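Local coordinates for peptidoglycan synthetase penicillin-binding protein 3 (Bifidobacterium adolescentis, PDB 4YE5) that probably binds penicillin and, like other members of its transpeptidase family, probably cross-links the peptides of peptidoglycan in the cell wall, at residues A171-E174 with Q175-K179; I418-K421 with G422-K425. All coordinates share one frame; numbering follows the deposited sequence.

Contact 1. Residues A171-E174 with Q175-K179; sequences AGIE and QMENK
The short helix 172-176, in the penicillin-binding protein dimerisation domain, holds together through the carbonyls of A171, G172 and I173 and the amides of the residues that follow. M176 N reaches G172 O at 3.1 Å, almost straight at the hydrogen (170°) and in the carbonyl plane. One step on, E177 N binds I173 O at 2.8 Å, the shortest bond of the set. Before these, Q175 N donates to A171 O over 3.2 Å, approaching from above the carbonyl plane, and it also makes a weak bond to G172 O. G172 has a positive phi (60°), a conformation that favours glycine, at the start of this local turn, after strand 169-171.

The side chains sort by surroundings. Branched, apolar I173 suits a buried face, where it lies on I35 and L217, while M176, present as selenomethionine, lays its long apolar chain on I429 and I430. CG2 of I173, anti to the backbone N, passes E177 CG at 4.0 Å, the two side chains crossing at a slant. The chain of E174 is bent at chi2 (-83°); its buried carboxylate is gripped by salt bridges to R148 and R32 and a hydrogen bond from Y150 OH, a setting that would probably favour the charged form.

E177 leaves helical geometry and stands at the N-cap position of helix 178-182. Just beyond it, N178 uses OD1 to accept bonds from G169 N and R32, while its CB rests 3.3 Å from E174 O.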
ATOM      1  N   ALA A 171       9.353   0.904  -6.439  1.00 24.30           N
ATOM      2  CA  ALA A 171       7.898   1.029  -6.559  1.00 23.48           C
ATOM      3  C   ALA A 171       7.253   0.450  -5.321  1.00 23.13           C
ATOM      4  O   ALA A 171       7.885  -0.333  -4.617  1.00 21.83           O
ATOM      5  CB  ALA A 171       7.383   0.296  -7.809  1.00 21.58           C
ATOM      6  N   GLY A 172       5.995   0.832  -5.071  1.00 23.14           N
ATOM      7  CA  GLY A 172       5.182   0.212  -4.043  1.00 21.59           C
ATOM      8  C   GLY A 172       5.770   0.317  -2.652  1.00 19.89           C
ATOM      9  O   GLY A 172       6.473   1.267  -2.329  1.00 20.49           O
ATOM     10  N   ILE A 173       5.442  -0.657  -1.815  1.00 18.47           N
ATOM     11  CA  ILE A 173       5.916  -0.689  -0.439  1.00 20.14           C
ATOM     12  C   ILE A 173       7.463  -0.772  -0.349  1.00 19.38           C
ATOM     13  O   ILE A 173       8.073  -0.189   0.553  1.00 19.34           O
ATOM     14  CB  ILE A 173       5.241  -1.862   0.292  1.00 24.98           C
ATOM     15  CG1 ILE A 173       3.735  -1.551   0.424  1.00 30.49           C
ATOM     16  CG2 ILE A 173       5.860  -2.066   1.675  1.00 18.95           C
ATOM     17  CD1 ILE A 173       2.936  -2.703   0.863  1.00 34.74           C
ATOM     18  N   GLU A 174       8.082  -1.446  -1.313  1.00 20.13           N
ATOM     19  CA  GLU A 174       9.560  -1.539  -1.358  1.00 23.96           C
ATOM     20  C   GLU A 174      10.175  -0.150  -1.365  1.00 22.72           C
ATOM     21  O   GLU A 174      11.175   0.112  -0.706  1.00 25.18           O
ATOM     22  CB  GLU A 174      10.019  -2.314  -2.608  1.00 19.16           C
ATOM     23  CG  GLU A 174       9.602  -3.783  -2.628  1.00 18.76           C
ATOM     24  CD  GLU A 174      10.543  -4.689  -1.834  1.00 23.73           C
ATOM     25  OE1 GLU A 174      11.329  -4.184  -0.997  1.00 19.94           O
ATOM     26  OE2 GLU A 174      10.501  -5.921  -2.050  1.00 22.78           O
ATOM     27  N   GLN A 175       9.549   0.759  -2.105  1.00 22.37           N
ATOM     28  CA  GLN A 175      10.053   2.114  -2.204  1.00 22.97           C
ATOM     29  C   GLN A 175       9.692   2.910  -0.956  1.00 28.43           C
ATOM     30  O   GLN A 175      10.536   3.576  -0.363  1.00 25.43           O
ATOM     31  CB  GLN A 175       9.468   2.799  -3.442  1.00 20.72           C
ATOM     32  CG  GLN A 175       9.709   4.316  -3.484  1.00 26.89           C
ATOM     33  CD  GLN A 175       9.135   4.947  -4.742  1.00 39.66           C
ATOM     34  OE1 GLN A 175       8.819   4.250  -5.704  1.00 46.64           O
ATOM     35  NE2 GLN A 175       8.977   6.267  -4.731  1.00 45.94           N
HETATM   36  N   MSE A 176       8.429   2.843  -0.551  1.00 26.79           N
HETATM   37  CA  MSE A 176       7.989   3.620   0.605  1.00 23.37           C
HETATM   38  C   MSE A 176       8.756   3.280   1.876  1.00 24.92           C
HETATM   39  O   MSE A 176       9.065   4.156   2.673  1.00 26.32           O
HETATM   40  CB  MSE A 176       6.511   3.370   0.874  1.00 20.27           C
HETATM   41  CG  MSE A 176       5.988   4.203   1.999  1.00 30.26           C
HETATM   42 SE   MSE A 176       4.069   3.944   2.112  0.43 39.72          SE
HETATM   43  CE  MSE A 176       4.135   2.383   3.190  1.00 19.60           C
ATOM     44  N   GLU A 177       9.022   1.995   2.077  1.00 22.53           N
ATOM     45  CA  GLU A 177       9.693   1.529   3.289  1.00 23.21           C
ATOM     46  C   GLU A 177      11.178   1.259   3.040  1.00 27.38           C
ATOM     47  O   GLU A 177      11.812   0.535   3.800  1.00 24.25           O
ATOM     48  CB  GLU A 177       9.020   0.249   3.779  1.00 22.50           C
ATOM     49  CG  GLU A 177       7.581   0.501   4.264  1.00 23.31           C
ATOM     50  CD  GLU A 177       7.568   1.506   5.374  1.00 31.44           C
ATOM     51  OE1 GLU A 177       8.214   1.232   6.414  1.00 37.60           O
ATOM     52  OE2 GLU A 177       6.969   2.589   5.185  1.00 35.33           O
ATOM     53  N   ASN A 178      11.722   1.843   1.980  1.00 25.43           N
ATOM     54  CA  ASN A 178      13.081   1.526   1.545  1.00 30.57           C
ATOM     55  C   ASN A 178      14.131   1.793   2.617  1.00 30.50           C
ATOM     56  O   ASN A 178      15.034   0.986   2.810  1.00 28.77           O
ATOM     57  CB  ASN A 178      13.432   2.265   0.249  1.00 21.74           C
ATOM     58  CG  ASN A 178      14.698   1.714  -0.417  1.00 31.48           C
ATOM     59  OD1 ASN A 178      14.791   0.524  -0.725  1.00 28.45           O
ATOM     60  ND2 ASN A 178      15.672   2.590  -0.651  1.00 31.84           N
ATOM     61  N   LYS A 179      14.005   2.917   3.312  1.00 27.96           N
ATOM     62  CA  LYS A 179      14.993   3.292   4.320  1.00 35.91           C
ATOM     63  C   LYS A 179      15.072   2.208   5.386  1.00 37.83           C
ATOM     64  O   LYS A 179      16.150   1.671   5.661  1.00 28.98           O
ATOM     65  CB  LYS A 179      14.662   4.649   4.944  1.00 33.17           C
ATOM     66  CG  LYS A 179      15.792   5.230   5.822  1.00 38.11           C
ATOM     67  CD  LYS A 179      15.514   6.706   6.130  1.00 43.31           C
ATOM     68  CE  LYS A 179      16.338   7.227   7.304  1.00 51.41           C
ATOM     69  NZ  LYS A 179      17.800   7.165   7.043  1.00 57.86           N
TER

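Contact 2. Residues I418-K421 with G422-K425; sequences IANK and GVKK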
ATOM      1  N   ILE A 418     -18.596   8.019   9.665  1.00 17.47           N
ATOM      2  CA  ILE A 418     -19.963   7.688  10.084  1.00 15.52           C
ATOM      3  C   ILE A 418     -20.018   6.375  10.884  1.00 20.01           C
ATOM      4  O   ILE A 418     -20.856   6.194  11.773  1.00 20.29           O
ATOM      5  CB  ILE A 418     -20.915   7.533   8.857  1.00 17.78           C
ATOM      6  CG1 ILE A 418     -20.787   8.721   7.890  1.00 21.43           C
ATOM      7  CG2 ILE A 418     -22.341   7.314   9.298  1.00 21.41           C
ATOM      8  CD1 ILE A 418     -20.937  10.090   8.540  1.00 20.08           C
ATOM      9  N   ALA A 419     -19.162   5.438  10.516  1.00 15.66           N
ATOM     10  CA  ALA A 419     -19.086   4.138  11.203  1.00 16.48           C
ATOM     11  C   ALA A 419     -18.434   4.231  12.566  1.00 20.44           C
ATOM     12  O   ALA A 419     -18.691   3.399  13.454  1.00 20.55           O
ATOM     13  CB  ALA A 419     -18.292   3.134  10.313  1.00 13.77           C
ATOM     14  N   ASN A 420     -17.547   5.212  12.719  1.00 16.56           N
ATOM     15  CA  ASN A 420     -16.702   5.312  13.898  1.00 18.40           C
ATOM     16  C   ASN A 420     -17.132   6.466  14.827  1.00 21.07           C
ATOM     17  O   ASN A 420     -16.296   7.180  15.385  1.00 19.05           O
ATOM     18  CB  ASN A 420     -15.231   5.476  13.477  1.00 20.91           C
ATOM     19  CG  ASN A 420     -14.266   5.165  14.600  1.00 27.65           C
ATOM     20  OD1 ASN A 420     -14.531   4.303  15.424  1.00 23.01           O
ATOM     21  ND2 ASN A 420     -13.141   5.872  14.641  1.00 29.96           N
ATOM     22  N   LYS A 421     -18.440   6.661  14.954  1.00 19.14           N
ATOM     23  CA  LYS A 421     -18.997   7.612  15.921  1.00 19.63           C
ATOM     24  C   LYS A 421     -18.586   9.061  15.658  1.00 21.03           C
ATOM     25  O   LYS A 421     -18.535   9.868  16.588  1.00 20.36           O
ATOM     26  CB  LYS A 421     -18.634   7.200  17.357  1.00 22.90           C
ATOM     27  CG  LYS A 421     -19.223   5.841  17.762  1.00 27.97           C
ATOM     28  CD  LYS A 421     -18.623   5.323  19.044  1.00 38.44           C
ATOM     29  CE  LYS A 421     -19.460   4.188  19.608  1.00 43.99           C
ATOM     30  NZ  LYS A 421     -18.840   3.641  20.843  1.00 50.98           N
ATOM     31  N   GLY A 422     -18.277   9.383  14.401  1.00 18.23           N
ATOM     32  CA  GLY A 422     -17.995  10.762  14.021  1.00 18.47           C
ATOM     33  C   GLY A 422     -16.532  11.154  14.079  1.00 19.84           C
ATOM     34  O   GLY A 422     -16.183  12.327  13.894  1.00 19.06           O
ATOM     35  N   VAL A 423     -15.675  10.164  14.340  1.00 18.35           N
ATOM     36  CA  VAL A 423     -14.245  10.392  14.517  1.00 18.66           C
ATOM     37  C   VAL A 423     -13.491   9.887  13.278  1.00 25.52           C
ATOM     38  O   VAL A 423     -13.754   8.792  12.775  1.00 16.67           O
ATOM     39  CB  VAL A 423     -13.710   9.694  15.789  1.00 26.50           C
ATOM     40  CG1 VAL A 423     -12.176   9.751  15.857  1.00 25.70           C
ATOM     41  CG2 VAL A 423     -14.328  10.323  17.055  1.00 22.73           C
ATOM     42  N   LYS A 424     -12.591  10.711  12.758  1.00 22.77           N
ATOM     43  CA  LYS A 424     -11.737  10.280  11.650  1.00 26.33           C
ATOM     44  C   LYS A 424     -10.335   9.984  12.164  1.00 22.30           C
ATOM     45  O   LYS A 424      -9.691  10.846  12.773  1.00 21.04           O
ATOM     46  CB  LYS A 424     -11.658  11.354  10.552  1.00 28.50           C
ATOM     47  CG  LYS A 424     -10.820  10.912   9.330  1.00 32.74           C
ATOM     48  CD  LYS A 424     -11.068  11.784   8.103  1.00 31.01           C
ATOM     49  CE  LYS A 424     -10.440  13.158   8.248  1.00 32.39           C
ATOM     50  NZ  LYS A 424      -8.960  13.104   8.275  1.00 40.33           N
ATOM     51  N   LYS A 425      -9.865   8.764  11.924  1.00 27.47           N
ATOM     52  CA  LYS A 425      -8.483   8.405  12.222  1.00 31.64           C
ATOM     53  C   LYS A 425      -7.592   8.462  10.994  1.00 28.32           C
ATOM     54  O   LYS A 425      -8.057   8.275   9.875  1.00 26.82           O
ATOM     55  CB  LYS A 425      -8.420   7.003  12.816  1.00 40.38           C
ATOM     56  CG  LYS A 425      -8.854   6.938  14.273  1.00 45.48           C
ATOM     57  CD  LYS A 425      -8.410   5.630  14.891  1.00 44.68           C
ATOM     58  CE  LYS A 425      -8.659   5.608  16.371  1.00 41.68           C
ATOM     59  NZ  LYS A 425      -8.498   4.230  16.881  1.00 40.09           N
TER
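A type I' beta turn, N420 to V423, carries the chain from the end of helix 408-419 into the short strand 423-424, at the surface of the transpeptidase region. Its backbone bond joins the turn's two ends: V423 N donates to N420 O over 3.2 Å, with 156° at the hydrogen, approaching from well above the carbonyl plane. Both central residues have positive phi, as this turn type requires. K421 adopts 63° and sends its extended chain outward, fitting for a charged residue at an exposed corner, with E455 beside it. G422, at 92°, suits its place because a CB there would run into K421 O.

Hydrogen bonds to neighbouring parts of the fold fix the turn further: K421 O accepts from the side-chain NH1 of R451, while the backbones of G422 and K424 pair with V452 and with T450 on the antiparallel partner strand.

Van der Waals contact comes chiefly from N420 and V423, whose side chains cross at an angle. The first torsion of N420 sets CG opposite the backbone N, which places ND2 4.0 Å from V423 CB, and N420 CB lies 3.7 Å from V423 O. Beta-branched V423 suits an extended backbone and sets its CB 3.6 Å from N420 O. Farther along, K425 secures its ammonium group on Q251 O, while the aliphatic part of its chain runs past the asparagine, CG lying 4.4 Å from N420 ND2.

How the contacts relate
From the N terminus, the chain first reaches contact 1, where strand 169-171 passes into helix 172-176 and on toward helix 178-182. It returns some 240 residues later for contact 2, the turn from helix 408-419 to strand 423-424. Each closes only a local turn, so they stand in series, neither nesting nor crossing. Their centres are about 29 Å apart and their nearest atoms about 15 Å, without touching. They belong to different domains, the dimerisation domain and the transpeptidase domain, yet the chain soon links their surroundings: after contact 2 it forms strand 430-434, which packs against contact 1 and pairs with strand 214-217 in the mixed sheet.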